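Local atomic coordinates of fimbrin (Schizosaccharomyces pombe, PDB entry 1RT8), a protein that binds and cross-links actin filaments and acts with actin structures in cell polarity, cytokinesis, mating and spore formation. Residues H20-R34 against Q47-D60. Sequence-based numbering, arbitrary orientation.
Sequences HINSVLAGDPDVGSR and QCKDGLILSKLIND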
loop_
_atom_site.group_PDB
_atom_site.type_symbol
_atom_site.label_atom_id
_atom_site.label_comp_id
_atom_site.label_asym_id
_atom_site.label_seq_id
_atom_site.Cartn_x
_atom_site.Cartn_y
_atom_site.Cartn_z
ATOM N N HIS A 20 6.961 -19.297 -2.163
ATOM C CA HIS A 20 6.143 -18.630 -1.160
ATOM C C HIS A 20 4.688 -18.629 -1.618
ATOM O O HIS A 20 3.773 -18.851 -0.825
ATOM C CB HIS A 20 6.622 -17.189 -0.937
ATOM C CG HIS A 20 5.658 -16.351 -0.157
ATOM N ND1 HIS A 20 4.713 -15.548 -0.760
ATOM C CD2 HIS A 20 5.459 -16.227 1.177
ATOM C CE1 HIS A 20 3.975 -14.965 0.168
ATOM N NE2 HIS A 20 4.406 -15.360 1.352
ATOM N N ILE A 21 4.475 -18.387 -2.904
ATOM C CA ILE A 21 3.119 -18.362 -3.440
ATOM C C ILE A 21 2.484 -19.751 -3.381
ATOM O O ILE A 21 1.281 -19.882 -3.166
ATOM C CB ILE A 21 3.106 -17.834 -4.890
ATOM C CG1 ILE A 21 3.608 -16.385 -4.911
ATOM C CG2 ILE A 21 1.700 -17.916 -5.461
ATOM C CD1 ILE A 21 3.785 -15.814 -6.294
ATOM N N ASN A 22 3.300 -20.784 -3.564
ATOM C CA ASN A 22 2.811 -22.160 -3.509
ATOM C C ASN A 22 2.263 -22.509 -2.129
ATOM O O ASN A 22 1.194 -23.111 -2.015
ATOM C CB ASN A 22 3.935 -23.135 -3.879
ATOM C CG ASN A 22 4.225 -23.143 -5.368
ATOM O OD1 ASN A 22 5.283 -23.592 -5.813
ATOM N ND2 ASN A 22 3.276 -22.650 -6.149
ATOM N N SER A 23 2.983 -22.121 -1.080
ATOM C CA SER A 23 2.544 -22.426 0.280
ATOM C C SER A 23 1.340 -21.596 0.712
ATOM O O SER A 23 0.500 -22.064 1.482
ATOM C CB SER A 23 3.690 -22.215 1.272
ATOM O OG SER A 23 4.008 -20.842 1.402
ATOM N N VAL A 24 1.255 -20.368 0.213
ATOM C CA VAL A 24 0.150 -19.487 0.564
ATOM C C VAL A 24 -1.144 -19.890 -0.147
ATOM O O VAL A 24 -2.229 -19.807 0.434
ATOM C CB VAL A 24 0.484 -18.010 0.225
ATOM C CG1 VAL A 24 0.763 -17.866 -1.253
ATOM C CG2 VAL A 24 -0.665 -17.113 0.626
ATOM N N LEU A 25 -1.025 -20.328 -1.395
ATOM C CA LEU A 25 -2.192 -20.736 -2.172
ATOM C C LEU A 25 -2.491 -22.221 -1.981
ATOM O O LEU A 25 -3.513 -22.727 -2.453
ATOM C CB LEU A 25 -1.958 -20.447 -3.655
ATOM C CG LEU A 25 -1.605 -19.000 -4.005
ATOM C CD1 LEU A 25 -1.569 -18.846 -5.514
ATOM C CD2 LEU A 25 -2.628 -18.051 -3.404
ATOM N N ALA A 26 -1.579 -22.894 -1.283
ATOM C CA ALA A 26 -1.650 -24.325 -0.974
ATOM C C ALA A 26 -2.917 -25.040 -1.433
ATOM O O ALA A 26 -2.950 -25.655 -2.503
ATOM C CB ALA A 26 -1.457 -24.532 0.529
ATOM N N GLY A 27 -3.956 -24.972 -0.610
ATOM C CA GLY A 27 -5.200 -25.629 -0.957
ATOM C C GLY A 27 -6.339 -24.656 -1.162
ATOM O O GLY A 27 -7.445 -24.868 -0.663
ATOM N N ASP A 28 -6.071 -23.584 -1.897
ATOM C CA ASP A 28 -7.092 -22.586 -2.163
ATOM C C ASP A 28 -8.127 -23.148 -3.134
ATOM O O ASP A 28 -7.787 -23.608 -4.222
ATOM C CB ASP A 28 -6.463 -21.320 -2.735
ATOM C CG ASP A 28 -7.474 -20.219 -2.930
ATOM O OD1 ASP A 28 -8.284 -20.320 -3.874
ATOM O OD2 ASP A 28 -7.467 -19.264 -2.124
ATOM N N PRO A 29 -9.412 -23.105 -2.749
ATOM C CA PRO A 29 -10.541 -23.603 -3.543
ATOM C C PRO A 29 -10.601 -23.130 -4.994
ATOM O O PRO A 29 -11.000 -23.880 -5.882
ATOM C CB PRO A 29 -11.755 -23.132 -2.742
ATOM C CG PRO A 29 -11.252 -23.159 -1.331
ATOM C CD PRO A 29 -9.886 -22.532 -1.475
ATOM N N ASP A 30 -10.198 -21.890 -5.233
ATOM C CA ASP A 30 -10.247 -21.321 -6.572
ATOM C C ASP A 30 -9.022 -21.580 -7.441
ATOM O O ASP A 30 -9.152 -21.839 -8.635
ATOM C CB ASP A 30 -10.496 -19.817 -6.467
ATOM C CG ASP A 30 -11.799 -19.495 -5.759
ATOM O OD1 ASP A 30 -12.871 -19.771 -6.339
ATOM O OD2 ASP A 30 -11.752 -18.976 -4.624
ATOM N N VAL A 31 -7.833 -21.508 -6.852
ATOM C CA VAL A 31 -6.609 -21.722 -7.619
ATOM C C VAL A 31 -5.889 -23.006 -7.205
ATOM O O VAL A 31 -4.741 -23.246 -7.588
ATOM C CB VAL A 31 -5.650 -20.511 -7.466
ATOM C CG1 VAL A 31 -4.474 -20.640 -8.415
ATOM C CG2 VAL A 31 -6.399 -19.226 -7.752
ATOM N N GLY A 32 -6.579 -23.836 -6.428
ATOM C CA GLY A 32 -5.994 -25.087 -5.980
ATOM C C GLY A 32 -5.580 -25.989 -7.128
ATOM O O GLY A 32 -4.573 -26.692 -7.049
ATOM N N SER A 33 -6.358 -25.959 -8.204
ATOM C CA SER A 33 -6.095 -26.783 -9.379
ATOM C C SER A 33 -4.767 -26.494 -10.075
ATOM O O SER A 33 -4.477 -27.080 -11.117
ATOM C CB SER A 33 -7.231 -26.619 -10.389
ATOM O OG SER A 33 -7.352 -25.267 -10.802
ATOM N N ARG A 34 -3.962 -25.598 -9.512
ATOM C CA ARG A 34 -2.683 -25.258 -10.127
ATOM C C ARG A 34 -1.619 -24.819 -9.130
ATOM O O ARG A 34 -0.499 -24.491 -9.523
ATOM C CB ARG A 34 -2.879 -24.158 -11.180
ATOM C CG ARG A 34 -3.872 -23.062 -10.782
ATOM C CD ARG A 34 -3.923 -21.936 -11.817
ATOM N NE ARG A 34 -5.194 -21.212 -11.802
ATOM C CZ ARG A 34 -5.439 -20.099 -12.490
ATOM N NH1 ARG A 34 -4.500 -19.559 -13.257
ATOM N NH2 ARG A 34 -6.634 -19.532 -12.423
ATOM N N GLN A 47 0.408 -18.371 -15.617
ATOM C CA GLN A 47 -0.593 -18.642 -14.598
ATOM C C GLN A 47 -1.077 -17.352 -13.933
ATOM O O GLN A 47 -2.096 -17.357 -13.242
ATOM C CB GLN A 47 -0.022 -19.576 -13.529
ATOM C CG GLN A 47 0.213 -20.997 -14.002
ATOM C CD GLN A 47 -1.062 -21.646 -14.497
ATOM O OE1 GLN A 47 -2.099 -21.571 -13.841
ATOM N NE2 GLN A 47 -0.993 -22.292 -15.656
ATOM N N CYS A 48 -0.347 -16.254 -14.140
ATOM C CA CYS A 48 -0.714 -14.973 -13.539
ATOM C C CYS A 48 -1.591 -14.101 -14.426
ATOM O O CYS A 48 -2.129 -13.093 -13.973
ATOM C CB CYS A 48 0.543 -14.190 -13.158
ATOM S SG CYS A 48 1.345 -14.764 -11.635
ATOM N N LYS A 49 -1.754 -14.511 -15.680
ATOM C CA LYS A 49 -2.533 -13.755 -16.659
ATOM C C LYS A 49 -3.992 -13.434 -16.352
ATOM O O LYS A 49 -4.486 -12.374 -16.765
ATOM C CB LYS A 49 -2.465 -14.448 -18.021
ATOM C CG LYS A 49 -1.072 -14.468 -18.631
ATOM C CD LYS A 49 -1.086 -15.120 -20.007
ATOM C CE LYS A 49 0.257 -14.980 -20.698
ATOM N NZ LYS A 49 0.237 -15.556 -22.070
ATOM N N ASP A 50 -4.699 -14.317 -15.653
ATOM C CA ASP A 50 -6.100 -14.030 -15.380
ATOM C C ASP A 50 -6.354 -13.311 -14.069
ATOM O O ASP A 50 -7.497 -13.195 -13.636
ATOM C CB ASP A 50 -6.965 -15.303 -15.472
ATOM C CG ASP A 50 -6.733 -16.285 -14.329
ATOM O OD1 ASP A 50 -5.975 -15.982 -13.383
ATOM O OD2 ASP A 50 -7.331 -17.383 -14.389
ATOM N N GLY A 51 -5.285 -12.822 -13.445
ATOM C CA GLY A 51 -5.405 -12.088 -12.197
ATOM C C GLY A 51 -5.819 -12.788 -10.909
ATOM O O GLY A 51 -5.779 -12.171 -9.843
ATOM N N LEU A 52 -6.212 -14.055 -10.973
ATOM C CA LEU A 52 -6.638 -14.765 -9.761
ATOM C C LEU A 52 -5.522 -14.969 -8.732
ATOM O O LEU A 52 -5.695 -14.659 -7.550
ATOM C CB LEU A 52 -7.273 -16.116 -10.135
ATOM C CG LEU A 52 -8.618 -15.969 -10.858
ATOM C CD1 LEU A 52 -9.121 -17.329 -11.324
ATOM C CD2 LEU A 52 -9.622 -15.319 -9.932
ATOM N N ILE A 53 -4.387 -15.491 -9.179
ATOM C CA ILE A 53 -3.250 -15.721 -8.296
ATOM C C ILE A 53 -2.817 -14.428 -7.622
ATOM O O ILE A 53 -2.593 -14.399 -6.407
ATOM C CB ILE A 53 -2.056 -16.293 -9.072
ATOM C CG1 ILE A 53 -2.374 -17.727 -9.510
ATOM C CG2 ILE A 53 -0.803 -16.245 -8.221
ATOM C CD1 ILE A 53 -1.268 -18.385 -10.296
ATOM N N LEU A 54 -2.698 -13.358 -8.406
ATOM C CA LEU A 54 -2.291 -12.070 -7.847
ATOM C C LEU A 54 -3.305 -11.534 -6.847
ATOM O O LEU A 54 -2.926 -11.001 -5.805
ATOM C CB LEU A 54 -2.063 -11.052 -8.968
ATOM C CG LEU A 54 -0.822 -11.373 -9.800
ATOM C CD1 LEU A 54 -0.728 -10.431 -11.001
ATOM C CD2 LEU A 54 0.408 -11.261 -8.914
ATOM N N SER A 55 -4.594 -11.671 -7.160
ATOM C CA SER A 55 -5.650 -11.207 -6.262
ATOM C C SER A 55 -5.549 -11.958 -4.940
ATOM O O SER A 55 -5.743 -11.377 -3.868
ATOM C CB SER A 55 -7.040 -11.438 -6.879
ATOM O OG SER A 55 -7.282 -10.555 -7.961
ATOM N N LYS A 56 -5.259 -13.255 -5.028
ATOM C CA LYS A 56 -5.108 -14.090 -3.838
ATOM C C LYS A 56 -3.883 -13.636 -3.031
ATOM O O LYS A 56 -3.934 -13.538 -1.804
ATOM C CB LYS A 56 -4.945 -15.563 -4.239
ATOM C CG LYS A 56 -6.185 -16.206 -4.851
ATOM C CD LYS A 56 -7.253 -16.453 -3.804
ATOM C CE LYS A 56 -8.427 -17.265 -4.383
ATOM N NZ LYS A 56 -9.378 -17.654 -3.301
ATOM N N LEU A 57 -2.781 -13.358 -3.716
ATOM C CA LEU A 57 -1.576 -12.909 -3.027
ATOM C C LEU A 57 -1.864 -11.598 -2.284
ATOM O O LEU A 57 -1.422 -11.389 -1.149
ATOM C CB LEU A 57 -0.443 -12.712 -4.039
ATOM C CG LEU A 57 0.914 -12.330 -3.462
ATOM C CD1 LEU A 57 1.415 -13.449 -2.551
ATOM C CD2 LEU A 57 1.895 -12.087 -4.598
ATOM N N ILE A 58 -2.629 -10.721 -2.925
ATOM C CA ILE A 58 -2.996 -9.452 -2.317
ATOM C C ILE A 58 -3.777 -9.629 -1.011
ATOM O O ILE A 58 -3.538 -8.906 -0.041
ATOM C CB ILE A 58 -3.837 -8.622 -3.289
ATOM C CG1 ILE A 58 -2.934 -8.116 -4.420
ATOM C CG2 ILE A 58 -4.560 -7.493 -2.539
ATOM C CD1 ILE A 58 -3.653 -7.303 -5.459
ATOM N N ASN A 59 -4.721 -10.569 -0.988
ATOM C CA ASN A 59 -5.495 -10.787 0.229
ATOM C C ASN A 59 -4.705 -11.500 1.316
ATOM O O ASN A 59 -5.083 -11.454 2.485
ATOM C CB ASN A 59 -6.790 -11.553 -0.063
ATOM C CG ASN A 59 -7.926 -10.632 -0.454
ATOM O OD1 ASN A 59 -7.988 -9.485 -0.006
ATOM N ND2 ASN A 59 -8.837 -11.128 -1.280
ATOM N N ASP A 60 -3.627 -12.179 0.935
ATOM C CA ASP A 60 -2.777 -12.845 1.922
ATOM C C ASP A 60 -1.915 -11.758 2.569
ATOM O O ASP A 60 -1.715 -11.747 3.781
ATOM C CB ASP A 60 -1.876 -13.895 1.257
ATOM C CG ASP A 60 -0.878 -14.516 2.236
ATOM O OD1 ASP A 60 0.344 -14.277 2.082
ATOM O OD2 ASP A 60 -1.315 -15.244 3.157
HETATM O O HOH W 1 -4.131 -17.306 -15.711
#
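Ile21 and Leu57 lie where helix 20-25 crosses helix 52-60 at 78°, the axes 10.5 Å apart, an angular packing within the first calponin-homology domain of the first actin-binding region. Ile53 packs against both helix 20-25 and the loop that follows it: its CG2 branch meets Leu25 CD1 at 3.8 Å, with Ile21 CG2 close by, while its CG1 lies against Val31 CG1. Beyond this apolar layer a buried lysine illustrates how a loop can be fastened to a helix. Lys56 CB touches Leu25 CD2, and the bend at chi2 (-73°) takes NZ on to salt bridges with the syn lone pair of Asp28 OD2 (2.8 Å), the anti lone pair of Asp30 OD2 (3.0 Å) and its strongest partner, Glu68, outside both segments. Asp28 OD1 also folds the loop, accepting from Asp30 N (an Asx turn) and, from the other face of the carboxylate plane, Val31 N, completing an Asx motif. With an alanine at Asp28, Lys56 would probably lose one counter-charge and the two loop amides their common acceptor. Farther along, extended Arg34 reaches Asp50: NH2 donates nearly in the guanidinium plane to the syn lone pair of OD2, a salt bridge of 3.0 Å with an N-H...O angle of 164°.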